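Local coordinates for protein inositol dehydrogenase (Lactobacillus casei, PDB 4MKX) that probably oxidises scyllo-inositol with NAD as coenzyme, as a sugar alcohol dehydrogenase of the Gfo/Idh/MocA family, at residues K30-N35 with F85-S90; T34-K39 with A43-A48; V23-L28 with L56-K61; I81-I86 with Q312-S317. All blocks are in the same frame, centred on the assembly; numbering follows the deposited sequence.

All four contacts belong to the Rossmann part of the chain or pack onto it. Contacts 1, 2 and 3 share helix 27-38. Contact 1 sets its middle against strand 83-86, contact 2 its end against strand 43-49, and contact 3 places the loop leading into it beside helix 53-63. Contact 4 brings helix 304-319 to the sheet holding both strands. The centres of contacts 1 and 3 lie about 8 Å apart, and those of contacts 3 and 4 about 17 Å. F85 belongs to contacts 1 and 4, and its CE1 lies 3.9 Å from I36 CD1 of contact 2. The glycine-rich loop of contact 3, which V87 of contact 1 touches, probably faces the dinucleotide in the holoenzyme.

Contact 1 of 4, residues K30-N35 with F85-S90; sequences KIHATN and FIVSPS
The turn of helix 27-38 that carries H32 faces the C-terminal end of strand 83-86, with H32 CA and F85 CA 8.2 Å apart. The imidazole reaches from the helix toward the strand, and the two side chains cross at about a right angle. It is a T-shaped pair in which F85 presents its edge to one face of H32: centroids are 5.3 Å apart and the planes are inclined at 62°. F85 CE2 comes nearest, 3.8 Å from H32 ND1, above the rim of the imidazole and not its centre. H32 CG lies anti to the carbonyl carbon (chi1 -76°), which swings the ring toward the strand. The CD2 corner of the imidazole rests on V87, whose CG2 is 4.0 Å away. Both ring nitrogens are hydrogen-bonded to carboxylates, ND1 to E311 and NE2 to E110, an arrangement that would probably stabilise an imidazolium and that fixes the rotation of the ring. An alanine in place of H32 is likely to take from E110 and E311 the ring that joins them, leaving E311 its bond from N35, and to open a gap over the edge of F85. Within the same turn, T34 N and T34 OG1 reach K30 O from opposite faces of its carbonyl plane. Helix 27-38 packed over a central parallel strand in this way is characteristic of the Rossmann fold.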
loop_
_atom_site.group_PDB
_atom_site.type_symbol
_atom_site.label_atom_id
_atom_site.label_comp_id
_atom_site.label_asym_id
_atom_site.label_seq_id
_atom_site.Cartn_x
_atom_site.Cartn_y
_atom_site.Cartn_z
ATOM N N LYS A 30 2.472 14.463 -31.704
ATOM C CA LYS A 30 1.013 14.493 -31.775
ATOM C C LYS A 30 0.394 14.851 -30.433
ATOM O O LYS A 30 -0.627 15.538 -30.384
ATOM C CB LYS A 30 0.465 13.158 -32.298
ATOM C CG LYS A 30 0.600 13.029 -33.814
ATOM C CD LYS A 30 0.141 11.678 -34.335
ATOM C CE LYS A 30 0.218 11.668 -35.862
ATOM N NZ LYS A 30 -0.381 10.451 -36.471
ATOM N N ILE A 31 1.009 14.394 -29.346
ATOM C CA ILE A 31 0.546 14.779 -28.018
ATOM C C ILE A 31 0.648 16.289 -27.810
ATOM O O ILE A 31 -0.325 16.934 -27.430
ATOM C CB ILE A 31 1.307 14.015 -26.914
ATOM C CG1 ILE A 31 0.994 12.516 -27.016
ATOM C CG2 ILE A 31 0.945 14.553 -25.531
ATOM C CD1 ILE A 31 1.872 11.641 -26.150
ATOM N N HIS A 32 1.820 16.862 -28.079
ATOM C CA HIS A 32 2.008 18.295 -27.935
ATOM C C HIS A 32 1.063 19.062 -28.850
ATOM O O HIS A 32 0.476 20.066 -28.453
ATOM C CB HIS A 32 3.451 18.693 -28.277
ATOM C CG HIS A 32 4.450 18.368 -27.206
ATOM N ND1 HIS A 32 4.272 18.721 -25.882
ATOM C CD2 HIS A 32 5.660 17.765 -27.269
ATOM C CE1 HIS A 32 5.316 18.325 -25.177
ATOM N NE2 HIS A 32 6.180 17.747 -25.997
ATOM N N ALA A 33 0.947 18.603 -30.090
ATOM C CA ALA A 33 0.122 19.302 -31.078
ATOM C C ALA A 33 -1.339 19.319 -30.649
ATOM O O ALA A 33 -1.996 20.357 -30.709
ATOM C CB ALA A 33 0.261 18.651 -32.440
ATOM N N THR A 34 -1.837 18.166 -30.221
ATOM C CA THR A 34 -3.230 18.053 -29.782
ATOM C C THR A 34 -3.474 18.934 -28.567
ATOM O O THR A 34 -4.481 19.637 -28.489
ATOM C CB THR A 34 -3.583 16.603 -29.445
ATOM O OG1 THR A 34 -3.351 15.788 -30.597
ATOM C CG2 THR A 34 -5.043 16.469 -29.022
ATOM N N ASN A 35 -2.549 18.903 -27.615
ATOM C CA ASN A 35 -2.695 19.713 -26.417
ATOM C C ASN A 35 -2.721 21.202 -26.729
ATOM O O ASN A 35 -3.573 21.934 -26.233
ATOM C CB ASN A 35 -1.579 19.405 -25.422
ATOM C CG ASN A 35 -1.757 18.082 -24.722
ATOM O OD1 ASN A 35 -2.829 17.466 -24.765
ATOM N ND2 ASN A 35 -0.705 17.635 -24.059
ATOM N N PHE A 85 7.619 24.559 -31.550
ATOM C CA PHE A 85 7.833 23.375 -30.727
ATOM C C PHE A 85 8.634 22.420 -31.573
ATOM O O PHE A 85 8.180 22.003 -32.645
ATOM C CB PHE A 85 6.503 22.707 -30.378
ATOM C CG PHE A 85 6.016 23.000 -28.988
ATOM C CD1 PHE A 85 5.712 24.302 -28.610
ATOM C CD2 PHE A 85 5.844 21.975 -28.072
ATOM C CE1 PHE A 85 5.259 24.584 -27.331
ATOM C CE2 PHE A 85 5.403 22.245 -26.784
ATOM C CZ PHE A 85 5.105 23.550 -26.417
ATOM N N ILE A 86 9.829 22.073 -31.106
ATOM C CA ILE A 86 10.691 21.185 -31.856
ATOM C C ILE A 86 10.583 19.779 -31.293
ATOM O O ILE A 86 11.042 19.502 -30.180
ATOM C CB ILE A 86 12.130 21.692 -31.833
ATOM C CG1 ILE A 86 12.198 23.013 -32.601
ATOM C CG2 ILE A 86 13.085 20.669 -32.461
ATOM C CD1 ILE A 86 13.452 23.828 -32.325
ATOM N N VAL A 87 9.943 18.898 -32.058
ATOM C CA VAL A 87 9.725 17.527 -31.627
ATOM C C VAL A 87 10.209 16.556 -32.714
ATOM O O VAL A 87 9.682 15.460 -32.881
ATOM C CB VAL A 87 8.234 17.283 -31.250
ATOM C CG1 VAL A 87 8.120 16.141 -30.245
ATOM C CG2 VAL A 87 7.615 18.539 -30.654
ATOM N N SER A 88 11.229 16.994 -33.451
ATOM C CA SER A 88 11.886 16.202 -34.484
ATOM C C SER A 88 12.858 15.213 -33.850
ATOM O O SER A 88 13.102 15.275 -32.644
ATOM C CB SER A 88 12.663 17.142 -35.401
ATOM O OG SER A 88 13.445 18.049 -34.643
ATOM N N PRO A 89 13.412 14.287 -34.652
ATOM C CA PRO A 89 14.436 13.410 -34.069
ATOM C C PRO A 89 15.624 14.210 -33.531
ATOM O O PRO A 89 15.898 15.306 -34.014
ATOM C CB PRO A 89 14.863 12.547 -35.253
ATOM C CG PRO A 89 13.653 12.508 -36.138
ATOM C CD PRO A 89 13.022 13.857 -36.010
ATOM N N SER A 90 16.319 13.653 -32.542
ATOM C CA SER A 90 17.312 14.398 -31.770
ATOM C C SER A 90 18.428 14.989 -32.620
ATOM O O SER A 90 19.013 16.008 -32.255
ATOM C CB SER A 90 17.939 13.471 -30.734
ATOM O OG SER A 90 18.361 12.280 -31.366
#

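Contact 2 of 4, residues T34-K39 with A43-A48; sequences TNIATK and AKLQAA
I36 and A37 on the last turn of helix 27-38 pack against A43 and L45 at the start of strand 43-49, an apolar helix-on-strand contact inside one beta-alpha-beta unit. That unit, strand 18-23, helix 27-38 and strand 43-49, is the first crossover of the Rossmann fold, and only a short loop separates the helix from the strand it lies on. The two axes approach to 6.6 Å, with an angle of 120° between their directions. The backbones draw nearest where A37 CA stands 5.1 Å from L45 CA, a closeness consistent with the small side chain of A37.

I36 does most of the touching, and it does so with its CG2 methyl. Anti to the backbone N, this branch points at the strand, where it rests 3.9 Å from L45 N and 4.0 Å from L45 CB. The same methyl also meets A43 CB. L45 rises from the strand roughly at a right angle to the isoleucine, and its CB is shared between two neighbours, I36 CG2 and, at 4.1 Å, A37 CB. Beyond the pair of segments, I36 continues onto I20 of the adjacent strand, L45 reaches L63 of helix 53-63, and A43 touches V315 of helix 304-319. On another side of the helix, T38 packs against Q41 of the second subunit. T38 also ties its hydroxyl back to the preceding turn: OG1 donates to T34 O at 2.6 Å, coming in 38° above the carbonyl plane.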
loop_
_atom_site.group_PDB
_atom_site.type_symbol
_atom_site.label_atom_id
_atom_site.label_comp_id
_atom_site.label_asym_id
_atom_site.label_seq_id
_atom_site.Cartn_x
_atom_site.Cartn_y
_atom_site.Cartn_z
ATOM N N THR A 34 -1.837 18.166 -30.221
ATOM C CA THR A 34 -3.230 18.053 -29.782
ATOM C C THR A 34 -3.474 18.934 -28.567
ATOM O O THR A 34 -4.481 19.637 -28.489
ATOM C CB THR A 34 -3.583 16.603 -29.445
ATOM O OG1 THR A 34 -3.351 15.788 -30.597
ATOM C CG2 THR A 34 -5.043 16.469 -29.022
ATOM N N ASN A 35 -2.549 18.903 -27.615
ATOM C CA ASN A 35 -2.695 19.713 -26.417
ATOM C C ASN A 35 -2.721 21.202 -26.729
ATOM O O ASN A 35 -3.573 21.934 -26.233
ATOM C CB ASN A 35 -1.579 19.405 -25.422
ATOM C CG ASN A 35 -1.757 18.082 -24.722
ATOM O OD1 ASN A 35 -2.829 17.466 -24.765
ATOM N ND2 ASN A 35 -0.705 17.635 -24.059
ATOM N N ILE A 36 -1.784 21.651 -27.559
ATOM C CA ILE A 36 -1.695 23.055 -27.902
ATOM C C ILE A 36 -2.967 23.518 -28.607
ATOM O O ILE A 36 -3.460 24.611 -28.345
ATOM C CB ILE A 36 -0.469 23.327 -28.801
ATOM C CG1 ILE A 36 0.815 23.198 -27.985
ATOM C CG2 ILE A 36 -0.559 24.720 -29.431
ATOM C CD1 ILE A 36 2.042 22.952 -28.843
ATOM N N ALA A 37 -3.506 22.665 -29.469
ATOM C CA ALA A 37 -4.668 23.023 -30.283
ATOM C C ALA A 37 -5.975 23.073 -29.490
ATOM O O ALA A 37 -6.878 23.835 -29.833
ATOM C CB ALA A 37 -4.815 22.050 -31.445
ATOM N N THR A 38 -6.083 22.263 -28.443
ATOM C CA THR A 38 -7.368 22.063 -27.768
ATOM C C THR A 38 -7.415 22.461 -26.283
ATOM O O THR A 38 -8.467 22.846 -25.770
ATOM C CB THR A 38 -7.838 20.601 -27.913
ATOM O OG1 THR A 38 -6.865 19.716 -27.348
ATOM C CG2 THR A 38 -8.050 20.254 -29.382
ATOM N N LYS A 39 -6.288 22.362 -25.591
ATOM C CA LYS A 39 -6.304 22.481 -24.139
ATOM C C LYS A 39 -5.535 23.662 -23.578
ATOM O O LYS A 39 -5.804 24.112 -22.466
ATOM C CB LYS A 39 -5.783 21.187 -23.514
ATOM C CG LYS A 39 -6.672 19.986 -23.788
ATOM C CD LYS A 39 -6.018 18.708 -23.293
ATOM C CE LYS A 39 -6.780 17.482 -23.764
ATOM N NZ LYS A 39 -8.233 17.570 -23.437
ATOM N N ALA A 43 -3.129 30.003 -26.735
ATOM C CA ALA A 43 -2.274 29.431 -27.760
ATOM C C ALA A 43 -3.096 28.910 -28.921
ATOM O O ALA A 43 -4.244 28.489 -28.759
ATOM C CB ALA A 43 -1.420 28.320 -27.181
ATOM N N LYS A 44 -2.494 28.951 -30.102
ATOM C CA LYS A 44 -3.110 28.420 -31.297
ATOM C C LYS A 44 -2.060 27.613 -32.039
ATOM O O LYS A 44 -0.933 28.077 -32.202
ATOM C CB LYS A 44 -3.572 29.585 -32.169
ATOM C CG LYS A 44 -4.121 29.194 -33.518
ATOM C CD LYS A 44 -4.579 30.438 -34.265
ATOM C CE LYS A 44 -5.022 30.112 -35.683
ATOM N NZ LYS A 44 -6.052 29.040 -35.710
ATOM N N LEU A 45 -2.412 26.409 -32.480
ATOM C CA LEU A 45 -1.506 25.662 -33.348
ATOM C C LEU A 45 -1.732 26.142 -34.774
ATOM O O LEU A 45 -2.733 25.801 -35.405
ATOM C CB LEU A 45 -1.728 24.152 -33.236
ATOM C CG LEU A 45 -0.632 23.310 -33.900
ATOM C CD1 LEU A 45 0.680 23.486 -33.173
ATOM C CD2 LEU A 45 -1.023 21.852 -33.944
ATOM N N GLN A 46 -0.792 26.940 -35.262
ATOM C CA GLN A 46 -0.947 27.664 -36.519
ATOM C C GLN A 46 -0.322 26.917 -37.690
ATOM O O GLN A 46 -0.870 26.892 -38.797
ATOM C CB GLN A 46 -0.300 29.039 -36.384
ATOM C CG GLN A 46 -0.198 29.805 -37.694
ATOM C CD GLN A 46 -1.529 30.368 -38.155
ATOM O OE1 GLN A 46 -2.521 30.328 -37.429
ATOM N NE2 GLN A 46 -1.550 30.907 -39.366
ATOM N N ALA A 47 0.830 26.300 -37.444
ATOM C CA ALA A 47 1.588 25.686 -38.524
ATOM C C ALA A 47 2.204 24.364 -38.089
ATOM O O ALA A 47 2.459 24.149 -36.901
ATOM C CB ALA A 47 2.673 26.632 -39.001
ATOM N N ALA A 48 2.431 23.478 -39.056
ATOM C CA ALA A 48 3.102 22.206 -38.808
ATOM C C ALA A 48 4.086 21.931 -39.939
ATOM O O ALA A 48 3.816 22.270 -41.098
ATOM C CB ALA A 48 2.092 21.075 -38.698
#

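Contact 3 of 4, residues V23-L28 with L56-K61; sequences VGLGRL and LDWAKK
L25 sits in the loop between strand 18-23 and helix 27-38 and faces W58 and A59 of helix 53-63, the backbones being nearest where L25 CA lies 8.3 Å from L56 CA. The gap is therefore bridged by side chains. Of the glycines flanking L25, G24 has a positive phi of 99°, and at its backbone angles a CB would run into V23 O; G26 takes the N-cap position of helix 27-38. With G29, these residues fit the GxGxxG pattern of Rossmann dinucleotide-binding loops, consistent with a place beside NAD.

L25 itself turns into the packing between the loop and helix 53-63. Its CG stands anti to the carbonyl carbon (chi1 -72°), and its two methyls part to take different partners. CD2 lies 4.0 Å from W58 CZ3, on the six-membered ring of the indole, approaching obliquely. CD1 turns to A59, whose CB is 4.3 Å away, one residue further along the helix. W58 CG is anti to its own backbone N, which sends the indole from its helix toward the loop. All these touches are apolar.

The tryptophan continues beyond the leucine onto helix 27-38, where it packs on T34 and makes a cation-pi contact with K30. L25 also touches A33 of that helix and E55 of helix 53-63, and its CD1 meets A48 CB of strand 43-49, so the leucine fills the angle where two helices and a strand come together.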
loop_
_atom_site.group_PDB
_atom_site.type_symbol
_atom_site.label_atom_id
_atom_site.label_comp_id
_atom_site.label_asym_id
_atom_site.label_seq_id
_atom_site.Cartn_x
_atom_site.Cartn_y
_atom_site.Cartn_z
ATOM N N VAL A 23 7.259 21.057 -35.426
ATOM C CA VAL A 23 7.907 20.128 -36.333
ATOM C C VAL A 23 8.061 18.815 -35.586
ATOM O O VAL A 23 8.428 18.809 -34.408
ATOM C CB VAL A 23 9.281 20.645 -36.825
ATOM C CG1 VAL A 23 10.225 20.959 -35.650
ATOM C CG2 VAL A 23 9.908 19.635 -37.779
ATOM N N GLY A 24 7.759 17.710 -36.258
ATOM C CA GLY A 24 7.806 16.400 -35.643
ATOM C C GLY A 24 6.403 16.008 -35.232
ATOM O O GLY A 24 5.845 16.577 -34.290
ATOM N N LEU A 25 5.818 15.056 -35.949
ATOM C CA LEU A 25 4.465 14.625 -35.643
ATOM C C LEU A 25 4.424 13.120 -35.431
ATOM O O LEU A 25 3.485 12.442 -35.845
ATOM C CB LEU A 25 3.491 15.079 -36.736
ATOM C CG LEU A 25 3.205 16.582 -36.753
ATOM C CD1 LEU A 25 2.445 16.986 -38.008
ATOM C CD2 LEU A 25 2.425 16.994 -35.517
ATOM N N GLY A 26 5.461 12.602 -34.777
ATOM C CA GLY A 26 5.438 11.244 -34.276
ATOM C C GLY A 26 4.583 11.199 -33.024
ATOM O O GLY A 26 3.809 12.130 -32.765
ATOM N N ARG A 27 4.725 10.131 -32.241
ATOM C CA ARG A 27 3.855 9.908 -31.090
ATOM C C ARG A 27 3.856 11.102 -30.146
ATOM O O ARG A 27 2.801 11.625 -29.788
ATOM C CB ARG A 27 4.278 8.645 -30.331
ATOM C CG ARG A 27 3.396 8.337 -29.127
ATOM C CD ARG A 27 3.745 7.012 -28.465
ATOM N NE ARG A 27 2.594 6.502 -27.720
ATOM N NH1 ARG A 27 3.809 5.026 -26.428
ATOM N NH2 ARG A 27 1.537 5.180 -26.167
ATOM N N LEU A 28 5.049 11.540 -29.759
ATOM C CA LEU A 28 5.174 12.652 -28.829
ATOM C C LEU A 28 4.744 13.977 -29.471
ATOM O O LEU A 28 4.110 14.812 -28.828
ATOM C CB LEU A 28 6.608 12.735 -28.302
ATOM C CG LEU A 28 6.906 13.806 -27.257
ATOM C CD1 LEU A 28 6.004 13.626 -26.061
ATOM C CD2 LEU A 28 8.374 13.747 -26.853
ATOM N N LEU A 56 0.931 15.669 -42.255
ATOM C CA LEU A 56 0.415 17.007 -42.540
ATOM C C LEU A 56 -1.098 16.997 -42.759
ATOM O O LEU A 56 -1.794 17.946 -42.399
ATOM C CB LEU A 56 1.118 17.618 -43.752
ATOM C CG LEU A 56 2.579 18.015 -43.544
ATOM C CD1 LEU A 56 3.136 18.707 -44.785
ATOM C CD2 LEU A 56 2.724 18.913 -42.329
ATOM N N ASP A 57 -1.605 15.921 -43.349
ATOM C CA ASP A 57 -3.036 15.820 -43.592
ATOM C C ASP A 57 -3.777 15.597 -42.277
ATOM O O ASP A 57 -4.864 16.136 -42.068
ATOM C CB ASP A 57 -3.333 14.717 -44.609
ATOM C CG ASP A 57 -2.947 15.117 -46.027
ATOM O OD1 ASP A 57 -3.176 16.289 -46.403
ATOM O OD2 ASP A 57 -2.409 14.263 -46.761
ATOM N N TRP A 58 -3.169 14.812 -41.390
ATOM C CA TRP A 58 -3.684 14.637 -40.034
ATOM C C TRP A 58 -3.793 15.997 -39.342
ATOM O O TRP A 58 -4.834 16.338 -38.792
ATOM C CB TRP A 58 -2.788 13.685 -39.231
ATOM C CG TRP A 58 -3.188 13.553 -37.782
ATOM C CD1 TRP A 58 -4.141 12.722 -37.262
ATOM C CD2 TRP A 58 -2.649 14.287 -36.674
ATOM N NE1 TRP A 58 -4.225 12.895 -35.897
ATOM C CE2 TRP A 58 -3.321 13.849 -35.514
ATOM C CE3 TRP A 58 -1.665 15.271 -36.551
ATOM C CZ2 TRP A 58 -3.033 14.364 -34.246
ATOM C CZ3 TRP A 58 -1.384 15.782 -35.289
ATOM C CH2 TRP A 58 -2.064 15.328 -34.159
ATOM N N ALA A 59 -2.719 16.780 -39.400
ATOM C CA ALA A 59 -2.690 18.096 -38.766
ATOM C C ALA A 59 -3.781 19.041 -39.270
ATOM O O ALA A 59 -4.305 19.858 -38.504
ATOM C CB ALA A 59 -1.329 18.734 -38.946
ATOM N N LYS A 60 -4.101 18.948 -40.560
ATOM C CA LYS A 60 -5.127 19.795 -41.163
ATOM C C LYS A 60 -6.534 19.334 -40.804
ATOM O O LYS A 60 -7.366 20.133 -40.381
ATOM C CB LYS A 60 -4.989 19.806 -42.684
ATOM C CG LYS A 60 -3.747 20.499 -43.202
ATOM C CD LYS A 60 -3.810 20.630 -44.719
ATOM C CE LYS A 60 -5.001 21.484 -45.139
ATOM N NZ LYS A 60 -5.718 20.931 -46.326
ATOM N N LYS A 61 -6.796 18.045 -40.990
ATOM C CA LYS A 61 -8.107 17.479 -40.705
ATOM C C LYS A 61 -8.413 17.499 -39.213
ATOM O O LYS A 61 -9.372 18.134 -38.772
ATOM C CB LYS A 61 -8.181 16.040 -41.218
ATOM C CG LYS A 61 -9.467 15.313 -40.845
ATOM C CD LYS A 61 -9.537 13.959 -41.528
ATOM C CE LYS A 61 -10.957 13.430 -41.553
ATOM N NZ LYS A 61 -11.114 12.331 -42.544
#

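Contact 4 of 4, residues I81-I86 with Q312-S317; sequences IDAVFI and QAFVNS
F314 is the residue of helix 304-319 that reaches A83 and F85 on strand 83-86; the helix runs roughly antiparallel to the strand at 155°, the axes 11.0 Å apart. Q312, at the start of the segment, turns away from the strand: its NE2 donates to N316 OD1, and its OE1 accepts from Q41 N. Two residues on, F314 has CG anti to its backbone N (chi1 174°), which carries the phenyl group to the sheet. A83 CB meets this ring at its edge, near the plane, 3.9 Å from F314 CE2. F85 arrives obliquely, with its CE1 3.6 Å from F314 CD2. The two phenyl planes stand almost perpendicular, at 84°, with centroids 5.5 Å apart. An alanine at F314 would probably leave a gap beside A83 CB and deprive F85 CE1 of its phenyl neighbour, though F108 and H32 would still hold the F85 ring. V315, next in line, packs on I18 and I20 of the neighbouring strand 18-23. N316 accepts the bond from Q312, and S317 closes the segment by donating OG to F314 O at 2.6 Å. The other face of strand 83-86 belongs to helix 93-102, which touches V84 and I86. A central parallel strand sandwiched between helices is the layered alpha/beta arrangement of a Rossmann domain, here with one of its covering helices supplied from late in the chain.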
loop_
_atom_site.group_PDB
_atom_site.type_symbol
_atom_site.label_atom_id
_atom_site.label_comp_id
_atom_site.label_asym_id
_atom_site.label_seq_id
_atom_site.Cartn_x
_atom_site.Cartn_y
_atom_site.Cartn_z
ATOM N N ILE A 81 3.732 32.665 -37.149
ATOM C CA ILE A 81 3.933 32.073 -35.827
ATOM C C ILE A 81 4.852 32.928 -34.963
ATOM O O ILE A 81 5.680 33.681 -35.488
ATOM C CB ILE A 81 4.512 30.656 -35.936
ATOM C CG1 ILE A 81 5.877 30.667 -36.636
ATOM C CG2 ILE A 81 3.544 29.729 -36.662
ATOM C CD1 ILE A 81 6.486 29.263 -36.777
ATOM N N ASP A 82 4.717 32.793 -33.642
ATOM C CA ASP A 82 5.529 33.544 -32.690
ATOM C C ASP A 82 6.551 32.619 -32.035
ATOM O O ASP A 82 7.561 33.075 -31.500
ATOM C CB ASP A 82 4.640 34.115 -31.592
ATOM C CG ASP A 82 3.501 34.946 -32.144
ATOM O OD1 ASP A 82 3.783 35.874 -32.933
ATOM O OD2 ASP A 82 2.331 34.659 -31.808
ATOM N N ALA A 83 6.261 31.325 -32.080
ATOM C CA ALA A 83 7.040 30.323 -31.345
ATOM C C ALA A 83 7.015 28.980 -32.046
ATOM O O ALA A 83 6.116 28.705 -32.846
ATOM C CB ALA A 83 6.499 30.189 -29.923
ATOM N N VAL A 84 7.991 28.124 -31.725
ATOM C CA VAL A 84 8.062 26.809 -32.339
ATOM C C VAL A 84 8.185 25.729 -31.270
ATOM O O VAL A 84 8.775 25.967 -30.225
ATOM C CB VAL A 84 9.263 26.682 -33.301
ATOM C CG1 VAL A 84 9.166 27.700 -34.420
ATOM C CG2 VAL A 84 10.571 26.862 -32.553
ATOM N N PHE A 85 7.619 24.559 -31.550
ATOM C CA PHE A 85 7.833 23.375 -30.727
ATOM C C PHE A 85 8.634 22.420 -31.573
ATOM O O PHE A 85 8.180 22.003 -32.645
ATOM C CB PHE A 85 6.503 22.707 -30.378
ATOM C CG PHE A 85 6.016 23.000 -28.988
ATOM C CD1 PHE A 85 5.712 24.302 -28.610
ATOM C CD2 PHE A 85 5.844 21.975 -28.072
ATOM C CE1 PHE A 85 5.259 24.584 -27.331
ATOM C CE2 PHE A 85 5.403 22.245 -26.784
ATOM C CZ PHE A 85 5.105 23.550 -26.417
ATOM N N ILE A 86 9.829 22.073 -31.106
ATOM C CA ILE A 86 10.691 21.185 -31.856
ATOM C C ILE A 86 10.583 19.779 -31.293
ATOM O O ILE A 86 11.042 19.502 -30.180
ATOM C CB ILE A 86 12.130 21.692 -31.833
ATOM C CG1 ILE A 86 12.198 23.013 -32.601
ATOM C CG2 ILE A 86 13.085 20.669 -32.461
ATOM C CD1 ILE A 86 13.452 23.828 -32.325
ATOM N N GLN A 312 1.863 24.803 -21.003
ATOM C CA GLN A 312 1.243 26.037 -20.527
ATOM C C GLN A 312 2.290 26.977 -19.951
ATOM O O GLN A 312 2.210 28.198 -20.135
ATOM C CB GLN A 312 0.160 25.744 -19.484
ATOM C CG GLN A 312 -0.727 26.953 -19.167
ATOM C CD GLN A 312 -1.582 27.384 -20.357
ATOM O OE1 GLN A 312 -2.530 26.693 -20.732
ATOM N NE2 GLN A 312 -1.249 28.532 -20.953
ATOM N N ALA A 313 3.283 26.415 -19.269
ATOM C CA ALA A 313 4.342 27.235 -18.702
ATOM C C ALA A 313 5.136 27.954 -19.796
ATOM O O ALA A 313 5.547 29.100 -19.620
ATOM C CB ALA A 313 5.270 26.388 -17.834
ATOM N N PHE A 314 5.354 27.281 -20.922
ATOM C CA PHE A 314 6.082 27.894 -22.030
ATOM C C PHE A 314 5.300 29.076 -22.593
ATOM O O PHE A 314 5.848 30.169 -22.774
ATOM C CB PHE A 314 6.380 26.853 -23.107
ATOM C CG PHE A 314 6.996 27.425 -24.352
ATOM C CD1 PHE A 314 8.314 27.879 -24.357
ATOM C CD2 PHE A 314 6.262 27.479 -25.522
ATOM C CE1 PHE A 314 8.880 28.404 -25.517
ATOM C CE2 PHE A 314 6.819 28.001 -26.684
ATOM C CZ PHE A 314 8.135 28.452 -26.681
ATOM N N VAL A 315 4.012 28.862 -22.838
ATOM C CA VAL A 315 3.143 29.918 -23.355
ATOM C C VAL A 315 3.065 31.109 -22.398
ATOM O O VAL A 315 3.187 32.262 -22.826
ATOM C CB VAL A 315 1.738 29.377 -23.686
ATOM C CG1 VAL A 315 0.775 30.522 -23.991
ATOM C CG2 VAL A 315 1.807 28.422 -24.865
ATOM N N ASN A 316 2.871 30.835 -21.109
ATOM C CA ASN A 316 2.833 31.898 -20.105
ATOM C C ASN A 316 4.161 32.640 -19.954
ATOM O O ASN A 316 4.172 33.823 -19.622
ATOM C CB ASN A 316 2.374 31.363 -18.746
ATOM C CG ASN A 316 0.959 30.817 -18.780
ATOM O OD1 ASN A 316 0.235 30.990 -19.755
ATOM N ND2 ASN A 316 0.564 30.143 -17.711
ATOM N N SER A 317 5.276 31.947 -20.184
ATOM C CA SER A 317 6.596 32.572 -20.059
ATOM C C SER A 317 6.779 33.687 -21.083
ATOM O O SER A 317 7.438 34.692 -20.814
ATOM C CB SER A 317 7.727 31.538 -20.194
ATOM O OG SER A 317 7.933 31.146 -21.542
#